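Local coordinates for protein citrinin polyketide synthase (Monascus purpureus, PDB 5MPT) that makes the keto-aldehyde precursor of the mycotoxin citrinin from malonyl-CoA units, this piece being its C-methylation domain with S-adenosyl-L-homocysteine bound, at residues A[285-297]-A[332-344]. Residues are numbered along the deposited sequence; the frame is centred on the assembly and turned at random. Where two conformers were deposited one is given.
Sequences TNCVHATRNLEIS and GWWLFEDGRRHAL. With SAH (S-adenosyl-L-homocysteine), chain B; EDO (1,2-ethanediol), chain D.
His-289, one of the active-site residues for methyl transfer, meets the 332-344 loop with Leu-344 CD2 over one face of its imidazole ring, a CH-pi contact with the carbon 3.5 Å from the ring centroid. The CB bond of the histidine points toward that loop, and CG sits between the backbone N and carbonyl carbon (chi1 66°), with the ring against the leucine methyl. There NE2 approaches CZ3 of Trp-333 at 3.7 Å, the two ring planes almost perpendicular, while ND1 is hydrogen-bonded to the catalytic Glu-315. The histidine carbonyl O takes a bond from Arg-340 NH1 (2.9 Å). Next, Ala-290 O rests against the methyl CD1 of Leu-335. Thr-291 O receives Arg-340 NH2 at 2.7 Å, and Arg-292 O accepts the backbone N of Glu-337 and, weakly, the same NH2. The Arg-292 side chain runs alongside that of Glu-337, but its salt bridge is to Glu-268.

The 285-297 segment links strand 279-285 of the Rossmann-like methyltransferase sheet to helix 294-304, and Thr-285, Asn-286 and Cys-287 at its start line the S-adenosyl-L-homocysteine pocket. At the helix start, Asn-293 is the N-cap, its OD1 accepting from Ile-296 N (2.8 Å). Leu-294 N, in the first turn, is met by Asp-338 OD2 at 2.9 Å in a nearly straight bond (169°), on the anti side and tilted out of the carboxylate plane. The other oxygen, OD1, uses its syn lone pair for a salt bridge to Arg-340 NE. Leu-294 lays CG over the centre of one guanidinium face of Arg-340; Phe-336 CB covers the opposite face nearer its rim, and at the edge NH1 also bonds to Ala-343 O.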
ATOM      1  N   THR A 285      -4.923  -4.585  -3.767  1.00 19.35           N
ATOM      2  CA  THR A 285      -3.923  -3.526  -3.708  1.00 18.22           C
ATOM      3  C   THR A 285      -3.709  -3.143  -2.257  1.00 18.63           C
ATOM      4  O   THR A 285      -4.585  -2.524  -1.645  1.00 21.51           O
ATOM      5  CB  THR A 285      -4.368  -2.326  -4.536  1.00 18.42           C
ATOM      6  OG1 THR A 285      -4.462  -2.724  -5.905  1.00 20.84           O
ATOM      7  CG2 THR A 285      -3.430  -1.116  -4.348  1.00 17.90           C
ATOM      8  N   ASN A 286      -2.541  -3.547  -1.724  1.00 18.33           N
ATOM      9  CA  ASN A 286      -2.014  -3.137  -0.420  1.00 18.74           C
ATOM     10  C   ASN A 286      -3.005  -3.379   0.705  1.00 20.46           C
ATOM     11  O   ASN A 286      -3.112  -2.597   1.660  1.00 18.99           O
ATOM     12  CB  ASN A 286      -1.524  -1.701  -0.479  1.00 19.22           C
ATOM     13  CG  ASN A 286      -0.128  -1.646  -1.034  1.00 17.48           C
ATOM     14  OD1 ASN A 286       0.750  -2.415  -0.598  1.00 19.11           O
ATOM     15  ND2 ASN A 286       0.098  -0.813  -2.030  1.00 16.59           N
ATOM     16  N   CYS A 287      -3.664  -4.504   0.635  1.00 20.48           N
ATOM     17  CA  CYS A 287      -4.568  -4.938   1.684  1.00 20.08           C
ATOM     18  C   CYS A 287      -4.192  -6.283   2.275  1.00 21.35           C
ATOM     19  O   CYS A 287      -4.396  -6.491   3.477  1.00 19.80           O
ATOM     20  CB  CYS A 287      -6.011  -4.994   1.169  1.00 19.27           C
ATOM     21  SG  CYS A 287      -6.188  -6.110  -0.260  1.00 25.25           S
ATOM     22  N   VAL A 288      -3.623  -7.198   1.494  1.00 22.24           N
ATOM     23  CA  VAL A 288      -3.374  -8.528   2.044  1.00 21.41           C
ATOM     24  C   VAL A 288      -2.268  -8.462   3.114  1.00 22.63           C
ATOM     25  O   VAL A 288      -2.297  -9.201   4.103  1.00 23.44           O
ATOM     26  CB  VAL A 288      -3.063  -9.526   0.913  1.00 21.58           C
ATOM     27  CG1 VAL A 288      -2.664 -10.888   1.487  1.00 24.71           C
ATOM     28  CG2 VAL A 288      -4.281  -9.700  -0.025  1.00 20.89           C
ATOM     29  N   HIS A 289      -1.305  -7.557   2.970  1.00 22.14           N
ATOM     30  CA  HIS A 289      -0.291  -7.415   4.013  1.00 21.38           C
ATOM     31  C   HIS A 289      -0.890  -7.020   5.345  1.00 21.76           C
ATOM     32  O   HIS A 289      -0.252  -7.257   6.380  1.00 23.83           O
ATOM     33  CB  HIS A 289       0.789  -6.411   3.608  1.00 20.85           C
ATOM     34  CG  HIS A 289       0.328  -4.995   3.475  1.00 21.69           C
ATOM     35  ND1 HIS A 289       0.392  -4.329   2.275  1.00 20.74           N
ATOM     36  CD2 HIS A 289      -0.094  -4.085   4.384  1.00 21.03           C
ATOM     37  CE1 HIS A 289      -0.011  -3.081   2.437  1.00 19.88           C
ATOM     38  NE2 HIS A 289      -0.297  -2.899   3.713  1.00 21.34           N
ATOM     39  N   ALA A 290      -2.083  -6.407   5.357  1.00 19.50           N
ATOM     40  CA  ALA A 290      -2.652  -5.891   6.604  1.00 20.52           C
ATOM     41  C   ALA A 290      -3.322  -6.971   7.415  1.00 21.23           C
ATOM     42  O   ALA A 290      -3.800  -6.681   8.525  1.00 23.98           O
ATOM     43  CB  ALA A 290      -3.676  -4.790   6.300  1.00 23.01           C
ATOM     44  N   THR A 291      -3.323  -8.193   6.927  1.00 22.15           N
ATOM     45  CA  THR A 291      -3.991  -9.266   7.646  1.00 22.59           C
ATOM     46  C   THR A 291      -3.021  -9.941   8.616  1.00 23.19           C
ATOM     47  O   THR A 291      -1.803  -9.741   8.578  1.00 22.97           O
ATOM     48  CB  THR A 291      -4.586 -10.290   6.672  1.00 24.18           C
ATOM     49  OG1 THR A 291      -3.555 -10.977   5.948  1.00 24.17           O
ATOM     50  CG2 THR A 291      -5.527  -9.628   5.685  1.00 24.52           C
ATOM     51  N   ARG A 292      -3.585 -10.801   9.473  1.00 22.49           N
ATOM     52  CA  ARG A 292      -2.809 -11.414  10.537  1.00 24.22           C
ATOM     53  C   ARG A 292      -1.798 -12.417  10.013  1.00 22.92           C
ATOM     54  O   ARG A 292      -0.694 -12.529  10.554  1.00 24.78           O
ATOM     55  CB  ARG A 292      -3.765 -12.090  11.512  1.00 28.03           C
ATOM     56  CG  ARG A 292      -4.637 -11.109  12.299  1.00 31.43           C
ATOM     57  CD  ARG A 292      -5.670 -11.805  13.211  1.00 31.98           C
ATOM     58  NE  ARG A 292      -6.294 -10.816  14.101  1.00 33.18           N
ATOM     59  CZ  ARG A 292      -7.211  -9.942  13.684  1.00 36.09           C
ATOM     60  NH1 ARG A 292      -7.618  -9.951  12.426  1.00 37.55           N
ATOM     61  NH2 ARG A 292      -7.713  -9.037  14.507  1.00 36.69           N
ATOM     62  N   ASN A 293      -2.170 -13.192   9.003  1.00 22.87           N
ATOM     63  CA  ASN A 293      -1.417 -14.391   8.646  1.00 25.60           C
ATOM     64  C   ASN A 293      -1.506 -14.548   7.139  1.00 26.02           C
ATOM     65  O   ASN A 293      -2.597 -14.720   6.595  1.00 26.00           O
ATOM     66  CB  ASN A 293      -1.963 -15.629   9.382  1.00 26.81           C
ATOM     67  CG  ASN A 293      -1.218 -16.919   9.010  1.00 31.98           C
ATOM     68  OD1 ASN A 293      -1.108 -17.284   7.829  1.00 30.49           O
ATOM     69  ND2 ASN A 293      -0.719 -17.625  10.025  1.00 39.06           N
ATOM     70  N   LEU A 294      -0.365 -14.401   6.460  1.00 26.14           N
ATOM     71  CA  LEU A 294      -0.387 -14.361   5.004  1.00 24.48           C
ATOM     72  C   LEU A 294      -0.756 -15.709   4.411  1.00 25.26           C
ATOM     73  O   LEU A 294      -1.427 -15.767   3.372  1.00 25.74           O
ATOM     74  CB  LEU A 294       0.964 -13.889   4.478  1.00 23.28           C
ATOM     75  CG  LEU A 294       1.322 -12.450   4.830  1.00 24.46           C
ATOM     76  CD1 LEU A 294       2.611 -12.059   4.130  1.00 26.88           C
ATOM     77  CD2 LEU A 294       0.208 -11.438   4.471  1.00 23.00           C
ATOM     78  N   GLU A 295      -0.318 -16.801   5.039  1.00 27.73           N
ATOM     79  CA  GLU A 295      -0.720 -18.139   4.581  1.00 32.01           C
ATOM     80  C   GLU A 295      -2.233 -18.306   4.602  1.00 28.29           C
ATOM     81  O   GLU A 295      -2.844 -18.778   3.627  1.00 24.98           O
ATOM     82  CB  GLU A 295      -0.084 -19.211   5.457  1.00 41.50           C
ATOM     83  CG  GLU A 295       1.388 -19.455   5.195  1.00 52.29           C
ATOM     84  CD  GLU A 295       1.911 -20.680   5.923  1.00 63.12           C
ATOM     85  OE1 GLU A 295       1.090 -21.555   6.283  1.00 64.55           O
ATOM     86  OE2 GLU A 295       3.143 -20.758   6.130  1.00 69.27           O
ATOM     87  N   ILE A 296      -2.854 -17.963   5.722  1.00 33.42           N
ATOM     88  CA  ILE A 296      -4.303 -18.092   5.835  0.91 35.70           C
ATOM     89  C   ILE A 296      -4.993 -17.205   4.810  1.00 31.89           C
ATOM     90  O   ILE A 296      -5.920 -17.639   4.114  1.00 28.12           O
ATOM     91  CB  ILE A 296      -4.751 -17.769   7.279  0.91 41.33           C
ATOM     92  CG1 ILE A 296      -4.234 -18.841   8.230  0.91 41.58           C
ATOM     93  CG2 ILE A 296      -6.257 -17.603   7.372  0.91 37.42           C
ATOM     94  CD1 ILE A 296      -4.487 -18.519   9.702  0.91 40.42           C
ATOM     95  N   SER A 297      -4.540 -15.952   4.680  1.00 25.45           N
ATOM     96  CA  SER A 297      -5.212 -15.042   3.762  1.00 22.87           C
ATOM     97  C   SER A 297      -5.072 -15.505   2.310  1.00 22.47           C
ATOM     98  O   SER A 297      -6.044 -15.484   1.549  1.00 24.37           O
ATOM     99  CB  SER A 297      -4.667 -13.639   3.915  1.00 23.83           C
ATOM    100  OG  SER A 297      -5.010 -13.157   5.188  1.00 25.09           O
ATOM    101  N   GLY A 332      -4.085  -1.168  12.327  1.00 32.22           N
ATOM    102  CA  GLY A 332      -4.131  -2.013  11.136  1.00 31.85           C
ATOM    103  C   GLY A 332      -2.786  -2.312  10.515  1.00 29.05           C
ATOM    104  O   GLY A 332      -2.711  -3.185   9.651  1.00 29.21           O
ATOM    105  N   TRP A 333      -1.737  -1.597  10.915  1.00 26.42           N
ATOM    106  CA  TRP A 333      -0.384  -1.774  10.402  1.00 24.27           C
ATOM    107  C   TRP A 333       0.418  -2.780  11.204  1.00 25.27           C
ATOM    108  O   TRP A 333       1.541  -3.119  10.797  1.00 26.72           O
ATOM    109  CB  TRP A 333       0.337  -0.423  10.446  1.00 24.36           C
ATOM    110  CG  TRP A 333       1.582  -0.218   9.628  1.00 26.05           C
ATOM    111  CD1 TRP A 333       2.847   0.054  10.091  1.00 27.40           C
ATOM    112  CD2 TRP A 333       1.670  -0.187   8.200  1.00 26.62           C
ATOM    113  NE1 TRP A 333       3.714   0.252   9.036  1.00 27.32           N
ATOM    114  CE2 TRP A 333       3.017   0.094   7.867  1.00 27.46           C
ATOM    115  CE3 TRP A 333       0.742  -0.375   7.169  1.00 25.59           C
ATOM    116  CZ2 TRP A 333       3.455   0.181   6.554  1.00 28.35           C
ATOM    117  CZ3 TRP A 333       1.176  -0.284   5.884  1.00 25.50           C
ATOM    118  CH2 TRP A 333       2.526  -0.006   5.581  1.00 27.12           C
ATOM    119  N   TRP A 334      -0.115  -3.219  12.360  1.00 24.64           N
ATOM    120  CA  TRP A 334       0.598  -4.074  13.300  1.00 23.62           C
ATOM    121  C   TRP A 334      -0.179  -5.350  13.627  1.00 25.11           C
ATOM    122  O   TRP A 334      -0.014  -5.941  14.709  1.00 29.80           O
ATOM    123  CB  TRP A 334       0.909  -3.272  14.579  1.00 21.58           C
ATOM    124  CG  TRP A 334       1.712  -2.053  14.301  1.00 23.10           C
ATOM    125  CD1 TRP A 334       1.255  -0.774  14.186  1.00 24.31           C
ATOM    126  CD2 TRP A 334       3.109  -2.006  14.027  1.00 25.31           C
ATOM    127  NE1 TRP A 334       2.294   0.078  13.884  1.00 26.63           N
ATOM    128  CE2 TRP A 334       3.444  -0.660  13.781  1.00 25.64           C
ATOM    129  CE3 TRP A 334       4.117  -2.976  13.963  1.00 29.47           C
ATOM    130  CZ2 TRP A 334       4.719  -0.271  13.475  1.00 28.06           C
ATOM    131  CZ3 TRP A 334       5.389  -2.584  13.666  1.00 34.55           C
ATOM    132  CH2 TRP A 334       5.686  -1.240  13.425  1.00 33.69           C
ATOM    133  N   LEU A 335      -1.040  -5.801  12.724  1.00 23.47           N
ATOM    134  CA  LEU A 335      -1.841  -6.983  13.019  1.00 25.55           C
ATOM    135  C   LEU A 335      -1.109  -8.293  12.783  1.00 29.20           C
ATOM    136  O   LEU A 335      -1.555  -9.327  13.297  1.00 31.67           O
ATOM    137  CB  LEU A 335      -3.125  -6.982  12.210  1.00 25.98           C
ATOM    138  CG  LEU A 335      -4.179  -5.928  12.527  1.00 33.00           C
ATOM    139  CD1 LEU A 335      -5.411  -6.134  11.650  1.00 38.20           C
ATOM    140  CD2 LEU A 335      -4.559  -5.996  13.994  1.00 34.01           C
ATOM    141  N   PHE A 336      -0.023  -8.285  12.015  1.00 30.86           N
ATOM    142  CA  PHE A 336       0.680  -9.520  11.687  1.00 32.80           C
ATOM    143  C   PHE A 336       1.000 -10.321  12.943  1.00 32.82           C
ATOM    144  O   PHE A 336       1.419  -9.772  13.964  1.00 29.46           O
ATOM    145  CB  PHE A 336       1.967  -9.204  10.909  1.00 31.27           C
ATOM    146  CG  PHE A 336       2.879  -8.184  11.576  1.00 28.65           C
ATOM    147  CD1 PHE A 336       3.870  -8.594  12.453  1.00 29.88           C
ATOM    148  CD2 PHE A 336       2.763  -6.840  11.266  1.00 25.46           C
ATOM    149  CE1 PHE A 336       4.701  -7.685  13.044  1.00 31.11           C
ATOM    150  CE2 PHE A 336       3.598  -5.923  11.825  1.00 25.75           C
ATOM    151  CZ  PHE A 336       4.573  -6.345  12.730  1.00 27.92           C
ATOM    152  N   GLU A 337       0.772 -11.631  12.867  1.00 36.67           N
ATOM    153  CA  GLU A 337       1.103 -12.536  13.962  1.00 38.55           C
ATOM    154  C   GLU A 337       1.547 -13.878  13.401  1.00 37.44           C
ATOM    155  O   GLU A 337       1.270 -14.932  13.982  1.00 38.79           O
ATOM    156  CB  GLU A 337      -0.082 -12.706  14.916  1.00 38.82           C
ATOM    157  CG  GLU A 337      -1.378 -12.930  14.206  1.00 37.23           C
ATOM    158  CD  GLU A 337      -2.578 -13.091  15.137  1.00 37.52           C
ATOM    159  OE1 GLU A 337      -2.674 -12.349  16.138  1.00 37.43           O
ATOM    160  OE2 GLU A 337      -3.430 -13.951  14.829  1.00 37.81           O
ATOM    161  N   ASP A 338       2.236 -13.853  12.256  1.00 33.24           N
ATOM    162  CA  ASP A 338       2.643 -15.066  11.562  1.00 31.05           C
ATOM    163  C   ASP A 338       4.149 -15.165  11.406  1.00 33.14           C
ATOM    164  O   ASP A 338       4.628 -15.878  10.519  1.00 34.28           O
ATOM    165  CB  ASP A 338       1.980 -15.141  10.192  1.00 29.16           C
ATOM    166  CG  ASP A 338       2.343 -13.992   9.304  1.00 28.84           C
ATOM    167  OD1 ASP A 338       3.018 -13.064   9.803  1.00 29.49           O
ATOM    168  OD2 ASP A 338       1.936 -14.023   8.119  1.00 27.69           O
ATOM    169  N   GLY A 339       4.901 -14.461  12.230  1.00 34.06           N
ATOM    170  CA  GLY A 339       6.344 -14.478  12.160  1.00 37.62           C
ATOM    171  C   GLY A 339       6.960 -13.267  11.492  1.00 38.87           C
ATOM    172  O   GLY A 339       8.164 -13.050  11.635  1.00 42.55           O
ATOM    173  N   ARG A 340       6.174 -12.486  10.757  1.00 33.55           N
ATOM    174  CA  ARG A 340       6.677 -11.231  10.217  1.00 31.96           C
ATOM    175  C   ARG A 340       7.060 -10.286  11.345  1.00 32.99           C
ATOM    176  O   ARG A 340       6.510 -10.335  12.452  1.00 35.32           O
ATOM    177  CB  ARG A 340       5.630 -10.552   9.341  1.00 30.94           C
ATOM    178  CG  ARG A 340       5.420 -11.190   7.960  1.00 30.85           C
ATOM    179  CD  ARG A 340       4.266 -10.524   7.250  1.00 30.14           C
ATOM    180  NE  ARG A 340       2.988 -10.905   7.825  1.00 31.11           N
ATOM    181  CZ  ARG A 340       1.843 -10.274   7.591  1.00 28.40           C
ATOM    182  NH1 ARG A 340       1.815  -9.194   6.810  1.00 27.47           N
ATOM    183  NH2 ARG A 340       0.725 -10.726   8.149  1.00 26.14           N
ATOM    184  N   ARG A 341       8.022  -9.423  11.048  1.00 33.04           N
ATOM    185  CA  ARG A 341       8.390  -8.322  11.933  1.00 35.33           C
ATOM    186  C   ARG A 341       7.882  -6.986  11.415  1.00 33.64           C
ATOM    187  O   ARG A 341       8.026  -5.968  12.096  1.00 36.18           O
ATOM    188  CB  ARG A 341       9.913  -8.261  12.102  1.00 44.25           C
ATOM    189  CG  ARG A 341      10.491  -9.396  12.949  1.00 59.70           C
ATOM    190  CD  ARG A 341      11.961  -9.684  12.634  1.00 79.99           C
ATOM    191  NE  ARG A 341      12.128 -10.440  11.387  1.00 97.74           N
ATOM    192  CZ  ARG A 341      12.953 -10.121  10.388  1.00108.20           C
ATOM    193  NH1 ARG A 341      13.004 -10.893   9.309  1.00112.82           N
ATOM    194  NH2 ARG A 341      13.737  -9.049  10.454  1.00108.76           N
ATOM    195  N   HIS A 342       7.300  -6.983  10.220  1.00 28.93           N
ATOM    196  CA  HIS A 342       6.712  -5.819   9.591  1.00 27.11           C
ATOM    197  C   HIS A 342       5.619  -6.343   8.686  1.00 26.01           C
ATOM    198  O   HIS A 342       5.704  -7.471   8.206  1.00 26.94           O
ATOM    199  CB  HIS A 342       7.754  -5.034   8.802  1.00 28.41           C
ATOM    200  CG  HIS A 342       7.305  -3.671   8.380  1.00 29.21           C
ATOM    201  ND1 HIS A 342       6.456  -3.460   7.312  1.00 26.22           N
ATOM    202  CD2 HIS A 342       7.600  -2.447   8.879  1.00 30.84           C
ATOM    203  CE1 HIS A 342       6.260  -2.160   7.166  1.00 26.78           C
ATOM    204  NE2 HIS A 342       6.934  -1.524   8.110  1.00 29.15           N
ATOM    205  N   ALA A 343       4.568  -5.548   8.499  1.00 24.85           N
ATOM    206  CA  ALA A 343       3.458  -5.993   7.660  1.00 23.80           C
ATOM    207  C   ALA A 343       3.907  -6.232   6.224  1.00 21.63           C
ATOM    208  O   ALA A 343       3.492  -7.197   5.586  1.00 20.74           O
ATOM    209  CB  ALA A 343       2.326  -4.967   7.692  1.00 25.70           C
ATOM    210  N   LEU A 344       4.735  -5.344   5.702  1.00 22.80           N
ATOM    211  CA  LEU A 344       5.182  -5.411   4.321  1.00 23.83           C
ATOM    212  C   LEU A 344       6.282  -6.457   4.161  1.00 25.28           C
ATOM    213  O   LEU A 344       7.108  -6.656   5.059  1.00 26.97           O
ATOM    214  CB  LEU A 344       5.704  -4.046   3.884  1.00 23.40           C
ATOM    215  CG  LEU A 344       4.752  -2.856   4.014  1.00 22.05           C
ATOM    216  CD1 LEU A 344       5.402  -1.584   3.497  1.00 21.25           C
ATOM    217  CD2 LEU A 344       3.427  -3.108   3.314  1.00 22.45           C
TER
HETATM  218  N   SAH B2201      -6.872  -0.703  -2.035  1.00 23.29           N
HETATM  219  CA  SAH B2201      -6.922   0.432  -1.067  1.00 23.82           C
HETATM  220  CB  SAH B2201      -5.597   0.974  -0.543  1.00 24.69           C
HETATM  221  CG  SAH B2201      -4.913   0.097   0.491  1.00 24.25           C
HETATM  222  SD  SAH B2201      -5.700   0.469   2.096  1.00 25.90           S
HETATM  223  C   SAH B2201      -7.672   1.603  -1.763  1.00 24.99           C
HETATM  224  O   SAH B2201      -8.273   2.383  -0.889  1.00 26.98           O
HETATM  225  OXT SAH B2201      -7.670   1.800  -2.952  1.00 24.69           O
HETATM  226  C5' SAH B2201      -6.058  -1.182   2.752  1.00 25.52           C
HETATM  227  C4' SAH B2201      -7.521  -1.502   2.521  1.00 24.83           C
HETATM  228  O4' SAH B2201      -7.682  -2.872   2.947  1.00 27.15           O
HETATM  229  C3' SAH B2201      -8.514  -0.665   3.336  1.00 25.50           C
HETATM  230  O3' SAH B2201      -9.576  -0.303   2.458  1.00 23.61           O
HETATM  231  C2' SAH B2201      -8.974  -1.631   4.442  1.00 26.24           C
HETATM  232  O2' SAH B2201     -10.324  -1.407   4.842  1.00 26.86           O
HETATM  233  C1' SAH B2201      -8.847  -2.972   3.728  1.00 26.67           C
HETATM  234  N9  SAH B2201      -8.707  -4.142   4.585  1.00 24.65           N
HETATM  235  C8  SAH B2201      -7.972  -4.269   5.734  1.00 25.96           C
HETATM  236  N7  SAH B2201      -8.082  -5.438   6.316  1.00 25.94           N
HETATM  237  C5  SAH B2201      -8.959  -6.133   5.494  1.00 23.73           C
HETATM  238  C6  SAH B2201      -9.494  -7.434   5.557  1.00 23.80           C
HETATM  239  N6  SAH B2201      -9.247  -8.299   6.548  1.00 23.45           N
HETATM  240  N1  SAH B2201     -10.334  -7.810   4.574  1.00 23.82           N
HETATM  241  C2  SAH B2201     -10.618  -6.945   3.595  1.00 22.92           C
HETATM  242  N3  SAH B2201     -10.176  -5.699   3.422  1.00 22.76           N
HETATM  243  C4  SAH B2201      -9.345  -5.347   4.419  1.00 23.11           C
HETATM  244  C1  EDO D2203       9.543  -5.121   4.894  1.00 58.95           C
HETATM  245  O1  EDO D2203       9.863  -6.492   5.143  1.00 53.42           O
HETATM  246  C2  EDO D2203       9.642  -4.900   3.392  1.00 67.89           C
HETATM  247  O2  EDO D2203      10.814  -5.576   2.923  1.00 75.11           O
HETATM  248  O   HOH W   1      -1.095  -5.113   9.828  1.00 27.36           O
HETATM  249  O   HOH W   2       0.011 -17.052  13.195  1.00 46.02           O